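Local coordinates for hemolysin activator protein CdiB (Acinetobacter baumannii ACICU, PDB 6WIL) that probably secretes its partner toxin CdiA across the outer membrane, as the TpsB-type (Omp85 superfamily) transporter of a contact-dependent growth inhibition system, at residues A[320-323]-A[329-332]; A[366-369]-A[374-377]; A[258-261]-A[266-269]; A[15-20]-A[253-258]; A[45-50]-A[101-106]. One frame throughout, in Å; residues are numbered along the deposited sequence.

Contact 1 (A[320-323]-A[329-332]); sequences SRVI and HKTS. With SO4 (sulfate ion), chain B.
Val-322 lays its CG2 methyl against the aliphatic end of Lys-330, 3.7 Å from CE, the two side chains crossing at about a right angle. The extended lysine chain, with CG anti to the backbone N (chi1 -176°), passes the valine and carries its ammonium on to Glu-179 of helix 171-181, a salt bridge, and to Gln-31. A long, flexible base suits this place because its methylenes can pack while its charge reaches off the sheet. Val-322 also faces Ser-332 as an antiparallel non-hydrogen-bonded pair; a small serine suits this close pair, whose CA atoms are 4.1 Å apart. On the other face, Ile-323 brings CD1 to 3.8 Å from CG2 of Thr-331, methyl against methyl. One backbone bond links these pieces, Ile-323 N to Thr-331 O at 2.9 Å, and their axes splay to 135° near the end of hairpin 308-326/329-346. Arg-321 leaves its strand on the side away from residues 329-332. Its NH1 grips O of Val-322 at 3.0 Å, while NH2 donates to sulfate O1, in the guanidinium plane at its edge; sulfate O2 is also close but oblique. Arg-173 holds the same anion, probably from the crystallisation liquor. Chemically, apolar overlap closes the hairpin, Lys-330 with Glu-179 joins barrel wall to POTRA region, and Arg-321 with Arg-173 makes a basic site able to hold an anion.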
# COMPACT_ATOMS: atom_id res chain seq x y z
N SER A 320 4.50 -7.96 7.66
CA SER A 320 5.19 -7.51 6.47
C SER A 320 6.50 -6.85 6.87
O SER A 320 6.65 -6.35 7.98
CB SER A 320 4.34 -6.53 5.65
OG SER A 320 4.22 -5.28 6.31
N ARG A 321 7.46 -6.86 5.94
CA ARG A 321 8.77 -6.27 6.19
C ARG A 321 9.20 -5.51 4.95
O ARG A 321 9.19 -6.06 3.85
CB ARG A 321 9.81 -7.33 6.55
CG ARG A 321 11.06 -6.77 7.20
CD ARG A 321 12.31 -7.47 6.71
NE ARG A 321 13.44 -7.29 7.63
CZ ARG A 321 14.23 -6.22 7.64
NH1 ARG A 321 14.03 -5.23 6.79
NH2 ARG A 321 15.22 -6.15 8.52
N VAL A 322 9.58 -4.24 5.13
CA VAL A 322 10.16 -3.47 4.03
C VAL A 322 11.54 -4.04 3.72
O VAL A 322 12.41 -4.10 4.59
CB VAL A 322 10.23 -1.98 4.38
CG1 VAL A 322 11.04 -1.24 3.33
CG2 VAL A 322 8.83 -1.40 4.49
N ILE A 323 11.74 -4.45 2.47
CA ILE A 323 12.98 -5.08 2.06
C ILE A 323 13.84 -4.10 1.27
O ILE A 323 15.07 -4.22 1.24
CB ILE A 323 12.71 -6.36 1.25
CG1 ILE A 323 11.81 -6.06 0.06
CG2 ILE A 323 12.08 -7.43 2.13
CD1 ILE A 323 11.48 -7.28 -0.77
N HIS A 329 10.66 4.76 -4.28
CA HIS A 329 10.04 3.44 -4.28
C HIS A 329 10.04 2.86 -2.87
O HIS A 329 10.84 3.25 -2.02
CB HIS A 329 10.74 2.49 -5.26
CG HIS A 329 11.87 1.71 -4.66
ND1 HIS A 329 13.13 2.23 -4.51
CD2 HIS A 329 11.92 0.45 -4.18
CE1 HIS A 329 13.92 1.32 -3.96
NE2 HIS A 329 13.21 0.23 -3.75
N LYS A 330 9.12 1.91 -2.66
CA LYS A 330 9.02 1.17 -1.40
C LYS A 330 8.54 -0.23 -1.72
O LYS A 330 7.50 -0.40 -2.37
CB LYS A 330 8.07 1.87 -0.43
CG LYS A 330 7.97 1.24 0.94
CD LYS A 330 7.32 2.19 1.93
CE LYS A 330 6.89 1.48 3.20
NZ LYS A 330 6.32 2.43 4.20
N THR A 331 9.29 -1.24 -1.27
CA THR A 331 9.00 -2.64 -1.55
C THR A 331 8.98 -3.43 -0.26
O THR A 331 9.85 -3.25 0.60
CB THR A 331 10.04 -3.25 -2.51
OG1 THR A 331 10.09 -2.49 -3.73
CG2 THR A 331 9.69 -4.69 -2.84
N SER A 332 8.00 -4.32 -0.12
CA SER A 332 7.90 -5.12 1.09
C SER A 332 7.34 -6.50 0.75
O SER A 332 6.61 -6.67 -0.23
CB SER A 332 7.02 -4.43 2.14
OG SER A 332 5.87 -3.87 1.54
S SO4 B . 16.82 -4.23 10.79
O1 SO4 B . 17.13 -3.94 9.39
O2 SO4 B . 15.67 -5.13 10.85
O3 SO4 B . 16.51 -2.98 11.48
O4 SO4 B . 17.97 -4.86 11.43

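Contact 2 (A[366-369]-A[374-377]); sequences QHRQ and AVLD
Arg-368 and Asp-377 stand side by side on one face of the sheet and point the same way, with CG of the arginine 3.6 Å from CB of the aspartate. Only their aliphatic roots meet. The guanidinium and carboxylate planes are 58° apart, and NE of Arg-368 remains 5.3 Å from OD2 of Asp-377, too far for a salt bridge; the carboxylate pairs instead with Arg-422 on the next strand. Val-375 runs alongside the arginine as well, its CG1 4.1 Å from CG of Arg-368, a branched side chain suited to covering a neighbour's methylenes. The other face carries Leu-376 and Gln-369, a hydrogen-bonded pair. Gln-369 N gives to Leu-376 O at 2.6 Å. The return bond, Leu-376 N to Gln-369 O, is 2.8 Å. Gln-369 is bent at its second torsion (chi2 90°), which folds its amide back along its own strand, where OE1 takes NE2 of His-367 at 2.9 Å, in the imidazole plane. ND1 of that ring bonds Thr-331, so both nitrogens fix its rotation. Chemically, the backbone ladder closes hairpin 349-371/374-386; His-367 and Asp-377 tie it to the flanking strands, while Arg-368 reaches weakly to Gln-31 beyond helix 8-27.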
# COMPACT_ATOMS: atom_id res chain seq x y z
N GLN A 366 4.56 -6.47 -2.16
CA GLN A 366 3.94 -5.25 -2.65
C GLN A 366 5.02 -4.22 -2.92
O GLN A 366 6.08 -4.22 -2.29
CB GLN A 366 2.90 -4.71 -1.66
CG GLN A 366 3.34 -4.72 -0.21
CD GLN A 366 2.22 -4.33 0.74
OE1 GLN A 366 1.04 -4.31 0.36
NE2 GLN A 366 2.57 -4.03 1.99
N HIS A 367 4.74 -3.35 -3.89
CA HIS A 367 5.68 -2.36 -4.37
C HIS A 367 4.92 -1.07 -4.62
O HIS A 367 3.77 -1.10 -5.07
CB HIS A 367 6.37 -2.83 -5.66
CG HIS A 367 7.33 -1.83 -6.23
ND1 HIS A 367 8.66 -1.79 -5.86
CD2 HIS A 367 7.16 -0.85 -7.14
CE1 HIS A 367 9.27 -0.82 -6.52
NE2 HIS A 367 8.38 -0.23 -7.30
N ARG A 368 5.55 0.05 -4.31
CA ARG A 368 5.04 1.37 -4.66
C ARG A 368 6.17 2.14 -5.34
O ARG A 368 7.32 2.05 -4.92
CB ARG A 368 4.52 2.12 -3.43
CG ARG A 368 3.56 3.25 -3.78
CD ARG A 368 3.16 4.10 -2.58
NE ARG A 368 2.55 3.31 -1.51
CZ ARG A 368 3.11 3.10 -0.32
NH1 ARG A 368 4.30 3.62 -0.05
NH2 ARG A 368 2.48 2.37 0.59
N GLN A 369 5.83 2.87 -6.40
CA GLN A 369 6.83 3.56 -7.20
C GLN A 369 6.34 4.96 -7.54
O GLN A 369 5.17 5.14 -7.89
CB GLN A 369 7.13 2.78 -8.49
CG GLN A 369 8.17 3.44 -9.40
CD GLN A 369 9.59 3.00 -9.09
OE1 GLN A 369 9.84 1.82 -8.82
NE2 GLN A 369 10.52 3.94 -9.13
N ALA A 374 3.30 11.06 -10.39
CA ALA A 374 2.58 9.82 -10.64
C ALA A 374 2.94 8.78 -9.60
O ALA A 374 4.09 8.69 -9.15
CB ALA A 374 2.88 9.30 -12.04
N VAL A 375 1.94 7.99 -9.21
CA VAL A 375 2.11 6.92 -8.22
C VAL A 375 1.71 5.61 -8.87
O VAL A 375 0.64 5.52 -9.50
CB VAL A 375 1.29 7.18 -6.95
CG1 VAL A 375 1.66 6.18 -5.86
CG2 VAL A 375 1.49 8.61 -6.46
N LEU A 376 2.56 4.59 -8.73
CA LEU A 376 2.26 3.25 -9.21
C LEU A 376 2.48 2.27 -8.06
O LEU A 376 3.56 2.24 -7.47
CB LEU A 376 3.14 2.87 -10.40
CG LEU A 376 2.97 1.43 -10.90
CD1 LEU A 376 1.68 1.28 -11.69
CD2 LEU A 376 4.17 0.98 -11.72
N ASP A 377 1.45 1.49 -7.74
CA ASP A 377 1.58 0.51 -6.67
C ASP A 377 0.78 -0.73 -7.01
O ASP A 377 -0.25 -0.67 -7.69
CB ASP A 377 1.11 1.09 -5.33
CG ASP A 377 -0.36 1.43 -5.31
OD1 ASP A 377 -1.17 0.53 -5.00
OD2 ASP A 377 -0.70 2.59 -5.61

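Contact 3 (A[258-261]-A[266-269]); sequences HSLD and SLNR
The antiparallel beta hairpin of strands 251-261 and 266-279, part of the 16-stranded transmembrane barrel, brings His-258 opposite Arg-269 and Ser-259 opposite Asn-268 at the barrel end far from the POTRA domains, consistent with the extracellular side. The register is regular: Ser-259 with Asn-268 and Asp-261 with Ser-266 are hydrogen-bonded pairs, alternating with two non-hydrogen-bonded ones. Ser-259 N gives to Asn-268 O at 2.8 Å and its O receives the return bond from Asn-268 N; Asp-261 and Ser-266 exchange a second such couple, with Ser-266 N 2.8 Å from Asp-261 O. Alternation sorts the side chains. His-258, Leu-260, Leu-267 and Arg-269 share the outward face. There the imidazole and guanidinium planes stand nearly perpendicular, 87° apart: CG of Arg-269 comes to the ring edge, 3.2 Å from ND1 of His-258, while CE1 of the histidine lies in the guanidinium plane at its edge. Both residues keep CG beside the backbone N, which swings the two long groups across each other. Next to them Leu-260 CD2 and Leu-267 CD1 meet loosely at 4.3 Å. The opposite face looks into the barrel, where Ser-10 of helix 8-27 weakly bonds Asn-268 OD1 and Ser-266 OG; small polar groups suit a wall lined by that helix. Asp-261 OD1 holds Thr-233 OG1 and the backbone N of Phe-263 in the turn, which suits an acceptor at the strand end. Asn-268 packs ND2 3.7 Å from Ser-259 CB, and its OD1 accepts the hydroxyl OG of Ser-266 at 3.0 Å from above the amide plane, 38° out of it.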
# COMPACT_ATOMS: atom_id res chain seq x y z
N HIS A 258 -24.54 -1.81 8.17
CA HIS A 258 -25.89 -2.34 8.03
C HIS A 258 -26.32 -2.12 6.59
O HIS A 258 -26.14 -1.03 6.04
CB HIS A 258 -26.88 -1.65 8.97
CG HIS A 258 -26.58 -1.85 10.43
ND1 HIS A 258 -26.70 -3.07 11.05
CD2 HIS A 258 -26.17 -0.98 11.38
CE1 HIS A 258 -26.38 -2.95 12.33
NE2 HIS A 258 -26.05 -1.69 12.55
N SER A 259 -26.90 -3.16 5.98
CA SER A 259 -27.27 -3.10 4.57
C SER A 259 -28.66 -3.68 4.39
O SER A 259 -29.04 -4.64 5.06
CB SER A 259 -26.26 -3.85 3.70
OG SER A 259 -26.66 -3.84 2.34
N LEU A 260 -29.42 -3.08 3.47
CA LEU A 260 -30.75 -3.55 3.09
C LEU A 260 -30.74 -3.71 1.57
O LEU A 260 -30.91 -2.73 0.84
CB LEU A 260 -31.83 -2.57 3.55
CG LEU A 260 -33.30 -3.01 3.52
CD1 LEU A 260 -33.91 -2.83 2.13
CD2 LEU A 260 -33.45 -4.45 3.98
N ASP A 261 -30.55 -4.94 1.10
CA ASP A 261 -30.42 -5.24 -0.32
C ASP A 261 -31.78 -5.71 -0.85
O ASP A 261 -32.23 -6.81 -0.53
CB ASP A 261 -29.34 -6.29 -0.56
CG ASP A 261 -28.95 -6.41 -2.02
OD1 ASP A 261 -29.61 -5.78 -2.88
OD2 ASP A 261 -27.98 -7.14 -2.32
N SER A 266 -32.57 -9.02 1.20
CA SER A 266 -31.67 -9.44 2.26
C SER A 266 -31.39 -8.29 3.22
O SER A 266 -31.51 -7.11 2.88
CB SER A 266 -30.34 -9.96 1.69
OG SER A 266 -29.41 -10.23 2.72
N LEU A 267 -30.99 -8.67 4.43
CA LEU A 267 -30.60 -7.74 5.48
C LEU A 267 -29.26 -8.21 6.04
O LEU A 267 -29.13 -9.37 6.45
CB LEU A 267 -31.66 -7.69 6.58
CG LEU A 267 -31.41 -6.82 7.81
CD1 LEU A 267 -32.53 -5.81 7.96
CD2 LEU A 267 -31.29 -7.69 9.05
N ASN A 268 -28.26 -7.32 6.04
CA ASN A 268 -26.90 -7.70 6.40
C ASN A 268 -26.34 -6.75 7.45
O ASN A 268 -26.54 -5.53 7.37
CB ASN A 268 -25.98 -7.71 5.18
CG ASN A 268 -26.64 -8.29 3.95
OD1 ASN A 268 -26.74 -9.51 3.80
ND2 ASN A 268 -27.10 -7.42 3.06
N ARG A 269 -25.62 -7.31 8.41
CA ARG A 269 -24.88 -6.55 9.40
C ARG A 269 -23.44 -7.06 9.43
O ARG A 269 -23.19 -8.25 9.21
CB ARG A 269 -25.53 -6.65 10.80
CG ARG A 269 -27.02 -6.28 10.84
CD ARG A 269 -27.54 -6.20 12.27
NE ARG A 269 -28.60 -5.19 12.42
CZ ARG A 269 -29.87 -5.47 12.69
NH1 ARG A 269 -30.75 -4.48 12.80
NH2 ARG A 269 -30.27 -6.72 12.86

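Contact 4 (A[15-20]-A[253-258]); sequences DQRLKE and SLNVSH
Arg-17 reaches from its helix toward Asn-255 and Ser-257 of the barrel wall, and its guanidinium makes the whole contact. Two direct approaches are packing. Ser-257 OG sits over the centre of one guanidinium face, 3.8 Å above its plane, where a small side chain leaves room for the flat group. Asn-255 arrives from the opposite direction at the edge, its ND2 3.6 Å from NH1 of Arg-17, with the amide turned 27° from the guanidinium plane; two N-H donors meet there, so they touch without bonding. The bend of the arginine at its third torsion (chi3 80°) lays the guanidinium against both residues. A bridge is apparently made through water. One water accepts from Asn-255 ND2 at 3.1 Å and returns a weak bond to Asn-255 O; its distance to Arg-17 NH2, 2.5 Å, is too short to trust in detail. Further polar links come from the wall: ND2 of Asn-255 bonds Asn-237 OD1, and Arg-17 NH2 weakly meets Ser-270 OG. Tyr-461 and Met-235 also pack on the arginine. An N-terminal helix ahead of the POTRA domains, lodged in the barrel lumen, is typical of TpsB transporters such as FhaC, where it plugs the pore.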
# COMPACT_ATOMS: atom_id res chain seq x y z
N ASP A 15 -17.33 -9.56 0.75
CA ASP A 15 -15.89 -9.72 0.58
C ASP A 15 -15.29 -8.58 -0.23
O ASP A 15 -14.22 -8.06 0.11
CB ASP A 15 -15.58 -11.06 -0.09
CG ASP A 15 -15.78 -12.24 0.84
OD1 ASP A 15 -16.29 -12.04 1.96
OD2 ASP A 15 -15.41 -13.37 0.46
N GLN A 16 -15.97 -8.17 -1.31
CA GLN A 16 -15.50 -7.03 -2.09
C GLN A 16 -15.48 -5.76 -1.25
O GLN A 16 -14.51 -4.99 -1.29
CB GLN A 16 -16.37 -6.83 -3.33
CG GLN A 16 -16.34 -7.99 -4.33
CD GLN A 16 -17.11 -7.68 -5.60
OE1 GLN A 16 -18.07 -6.90 -5.59
NE2 GLN A 16 -16.70 -8.29 -6.71
N ARG A 17 -16.54 -5.53 -0.47
CA ARG A 17 -16.57 -4.37 0.42
C ARG A 17 -15.47 -4.46 1.48
O ARG A 17 -14.86 -3.45 1.83
CB ARG A 17 -17.94 -4.25 1.08
CG ARG A 17 -18.13 -2.97 1.88
CD ARG A 17 -19.31 -3.07 2.83
NE ARG A 17 -18.96 -3.79 4.06
CZ ARG A 17 -18.38 -3.23 5.11
NH1 ARG A 17 -18.08 -1.93 5.10
NH2 ARG A 17 -18.09 -3.95 6.19
N LEU A 18 -15.22 -5.67 1.99
CA LEU A 18 -14.16 -5.85 2.97
C LEU A 18 -12.80 -5.52 2.37
O LEU A 18 -11.97 -4.86 3.02
CB LEU A 18 -14.16 -7.29 3.50
CG LEU A 18 -14.74 -7.53 4.89
CD1 LEU A 18 -14.40 -8.93 5.36
CD2 LEU A 18 -14.21 -6.49 5.87
N LYS A 19 -12.54 -5.97 1.15
CA LYS A 19 -11.26 -5.67 0.51
C LYS A 19 -11.11 -4.18 0.25
O LYS A 19 -10.02 -3.62 0.45
CB LYS A 19 -11.11 -6.47 -0.78
CG LYS A 19 -10.69 -7.93 -0.56
CD LYS A 19 -9.41 -8.24 -1.33
CE LYS A 19 -8.83 -9.60 -0.97
NZ LYS A 19 -9.63 -10.74 -1.50
N GLU A 20 -12.18 -3.52 -0.18
CA GLU A 20 -12.12 -2.08 -0.40
C GLU A 20 -11.86 -1.34 0.91
O GLU A 20 -11.10 -0.37 0.94
CB GLU A 20 -13.41 -1.59 -1.05
CG GLU A 20 -13.36 -0.15 -1.54
CD GLU A 20 -14.34 0.11 -2.67
OE1 GLU A 20 -15.38 0.76 -2.42
OE2 GLU A 20 -14.07 -0.34 -3.80
N SER A 253 -8.87 0.40 14.26
CA SER A 253 -9.99 0.79 13.42
C SER A 253 -11.18 -0.13 13.69
O SER A 253 -11.01 -1.34 13.86
CB SER A 253 -9.60 0.74 11.94
OG SER A 253 -8.41 1.48 11.71
N LEU A 254 -12.37 0.46 13.73
CA LEU A 254 -13.61 -0.27 13.96
C LEU A 254 -14.63 0.16 12.93
O LEU A 254 -14.75 1.35 12.62
CB LEU A 254 -14.15 -0.02 15.37
CG LEU A 254 -13.17 -0.10 16.53
CD1 LEU A 254 -13.80 0.44 17.80
CD2 LEU A 254 -12.70 -1.53 16.73
N ASN A 255 -15.37 -0.81 12.39
CA ASN A 255 -16.40 -0.51 11.41
C ASN A 255 -17.61 -1.40 11.65
O ASN A 255 -17.46 -2.62 11.84
CB ASN A 255 -15.88 -0.70 9.98
CG ASN A 255 -16.72 0.02 8.95
OD1 ASN A 255 -16.46 1.18 8.63
ND2 ASN A 255 -17.73 -0.66 8.42
N VAL A 256 -18.80 -0.80 11.65
CA VAL A 256 -20.06 -1.53 11.75
C VAL A 256 -20.93 -1.12 10.58
O VAL A 256 -21.17 0.07 10.36
CB VAL A 256 -20.79 -1.26 13.08
CG1 VAL A 256 -22.08 -2.06 13.15
CG2 VAL A 256 -19.89 -1.60 14.26
N SER A 257 -21.40 -2.11 9.82
CA SER A 257 -22.15 -1.86 8.60
C SER A 257 -23.53 -2.51 8.69
O SER A 257 -23.67 -3.61 9.23
CB SER A 257 -21.39 -2.41 7.38
OG SER A 257 -21.74 -1.70 6.20
N HIS A 258 -24.54 -1.81 8.17
CA HIS A 258 -25.89 -2.34 8.03
C HIS A 258 -26.32 -2.12 6.59
O HIS A 258 -26.14 -1.03 6.04
CB HIS A 258 -26.88 -1.65 8.97
CG HIS A 258 -26.58 -1.85 10.43
ND1 HIS A 258 -26.70 -3.07 11.05
CD2 HIS A 258 -26.17 -0.98 11.38
CE1 HIS A 258 -26.38 -2.95 12.33
NE2 HIS A 258 -26.05 -1.69 12.55
O HOH W 1 -17.85 -3.75 8.65

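Contact 5 (A[45-50]-A[101-106]); sequences KHLVVE and HNIVNY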
# COMPACT_ATOMS: atom_id res chain seq x y z
N LYS A 45 30.54 9.42 -16.85
CA LYS A 45 30.98 8.66 -18.01
C LYS A 45 32.50 8.54 -18.04
O LYS A 45 33.04 7.44 -18.20
CB LYS A 45 30.47 9.31 -19.30
CG LYS A 45 29.34 8.55 -19.98
CD LYS A 45 28.89 9.25 -21.26
CE LYS A 45 29.96 9.19 -22.35
NZ LYS A 45 30.20 7.80 -22.84
N HIS A 46 33.19 9.66 -17.88
CA HIS A 46 34.65 9.69 -17.83
C HIS A 46 35.08 10.40 -16.56
O HIS A 46 34.77 11.57 -16.37
CB HIS A 46 35.23 10.38 -19.07
CG HIS A 46 34.41 10.21 -20.30
ND1 HIS A 46 33.56 11.19 -20.78
CD2 HIS A 46 34.29 9.17 -21.16
CE1 HIS A 46 32.97 10.76 -21.88
NE2 HIS A 46 33.39 9.54 -22.13
N LEU A 47 35.80 9.68 -15.70
CA LEU A 47 36.41 10.26 -14.51
C LEU A 47 37.86 10.65 -14.72
O LEU A 47 38.31 11.65 -14.15
CB LEU A 47 36.32 9.27 -13.34
CG LEU A 47 34.94 8.65 -13.09
CD1 LEU A 47 35.03 7.51 -12.09
CD2 LEU A 47 33.96 9.71 -12.62
N VAL A 48 38.59 9.90 -15.54
CA VAL A 48 40.01 10.16 -15.79
C VAL A 48 40.14 11.03 -17.03
O VAL A 48 39.56 10.73 -18.08
CB VAL A 48 40.78 8.84 -15.96
CG1 VAL A 48 42.25 9.10 -16.22
CG2 VAL A 48 40.60 7.96 -14.74
N VAL A 49 40.91 12.11 -16.91
CA VAL A 49 41.21 13.00 -18.03
C VAL A 49 42.73 13.13 -18.14
O VAL A 49 43.48 12.70 -17.26
CB VAL A 49 40.55 14.39 -17.86
CG1 VAL A 49 39.04 14.27 -17.90
CG2 VAL A 49 41.00 15.04 -16.57
N GLU A 50 43.18 13.72 -19.25
CA GLU A 50 44.60 13.94 -19.49
C GLU A 50 45.05 15.22 -18.79
O GLU A 50 44.48 16.29 -19.03
CB GLU A 50 44.88 14.00 -20.99
N HIS A 101 39.69 14.49 -8.31
CA HIS A 101 38.48 15.14 -7.84
C HIS A 101 37.23 14.43 -8.36
O HIS A 101 36.23 14.30 -7.65
CB HIS A 101 38.47 16.61 -8.26
CG HIS A 101 37.31 17.39 -7.74
ND1 HIS A 101 36.81 17.22 -6.46
CD2 HIS A 101 36.55 18.35 -8.32
CE1 HIS A 101 35.79 18.04 -6.28
NE2 HIS A 101 35.61 18.74 -7.39
N ASN A 102 37.28 13.96 -9.61
CA ASN A 102 36.13 13.28 -10.19
C ASN A 102 35.94 11.89 -9.59
O ASN A 102 34.81 11.46 -9.35
CB ASN A 102 36.27 13.19 -11.71
CG ASN A 102 36.22 14.55 -12.38
OD1 ASN A 102 35.68 15.51 -11.82
ND2 ASN A 102 36.77 14.65 -13.58
N ILE A 103 37.04 11.17 -9.36
CA ILE A 103 36.95 9.86 -8.71
C ILE A 103 36.36 10.01 -7.31
O ILE A 103 35.52 9.20 -6.89
CB ILE A 103 38.34 9.19 -8.67
CG1 ILE A 103 38.75 8.76 -10.08
CG2 ILE A 103 38.34 8.00 -7.71
CD1 ILE A 103 40.25 8.59 -10.26
N VAL A 104 36.77 11.05 -6.58
CA VAL A 104 36.23 11.29 -5.25
C VAL A 104 34.74 11.63 -5.33
O VAL A 104 33.93 11.10 -4.57
CB VAL A 104 37.04 12.38 -4.53
CG1 VAL A 104 36.21 13.04 -3.44
CG2 VAL A 104 38.31 11.79 -3.94
N ASN A 105 34.37 12.52 -6.26
CA ASN A 105 32.96 12.88 -6.41
C ASN A 105 32.11 11.67 -6.80
O ASN A 105 30.95 11.58 -6.40
CB ASN A 105 32.79 13.98 -7.45
CG ASN A 105 33.13 15.35 -6.91
OD1 ASN A 105 32.91 15.64 -5.73
ND2 ASN A 105 33.67 16.21 -7.76
N TYR A 106 32.68 10.75 -7.57
CA TYR A 106 31.95 9.55 -7.96
C TYR A 106 31.74 8.63 -6.77
O TYR A 106 30.65 8.08 -6.58
CB TYR A 106 32.70 8.83 -9.08
CG TYR A 106 32.05 7.55 -9.57
CD1 TYR A 106 30.80 7.56 -10.16
CD2 TYR A 106 32.71 6.33 -9.46
CE1 TYR A 106 30.21 6.40 -10.62
CE2 TYR A 106 32.13 5.16 -9.91
CZ TYR A 106 30.88 5.20 -10.49
OH TYR A 106 30.29 4.04 -10.95
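Leu-47 plugs into the side of helix 97-113, where Asn-102, Ile-103 and Tyr-106 receive it. Its two methyls divide the work: CD1 lies 3.7 Å from CD2 of the Tyr-106 ring, approaching it obliquely, while CD2 drops to 3.9 Å from CB of that tyrosine and 3.8 Å from the backbone O of Asn-102. Closer to the main chain, CB of Leu-47 touches CG1 of Ile-103 at 4.1 Å. The leucine holds CG anti to its own carbonyl carbon (chi1 -49°), which sends the fork along the helix toward the tyrosine, and the two side chains cross at about a right angle. A leucine fits because its branch can fill the groove between residues one turn apart. Helix 97-113 belongs to the ShlB-type POTRA domain, and the loop that crosses it runs on to Cys-54, whose disulfide to Cys-94 ties it to the same domain. Phe-44 and His-86 pack on the Tyr-106 ring as well, His-86 edge-to-face. From the leucine onward the backbone is held by side chains: Gln-88 OE1 takes the N-H groups of Leu-47 and Val-48, Ser-99 OG that of Val-49. Val-48 turns away from residues 101-106, whereas Val-49 lies on the surface, as do the polar His-46 and Lys-45 just before the leucine.

In the fold
Along the chain, contact 4 opens first, with helix 8-27, and spans the whole of contact 5 before it closes on strand 251-261; contact 3 begins on the residue where contact 4 ends, and contacts 1 and 2 follow. Contacts 1 to 4 all reach the 16-stranded barrel. Contacts 1 and 2, with centres 11 Å apart, touch through neighbouring strands 329-346 and 349-371 at the POTRA end, whereas contacts 3 and 4 share His-258, their centres 13 Å apart. Centre to centre, contact 3 lies about 38 Å from contact 1 and about 70 Å from contact 5, in the POTRA region. Helix 8-27 thus lies in the pore, the chain then leaves for the POTRA domains and returns as the barrel, consistent with a plugged resting transporter.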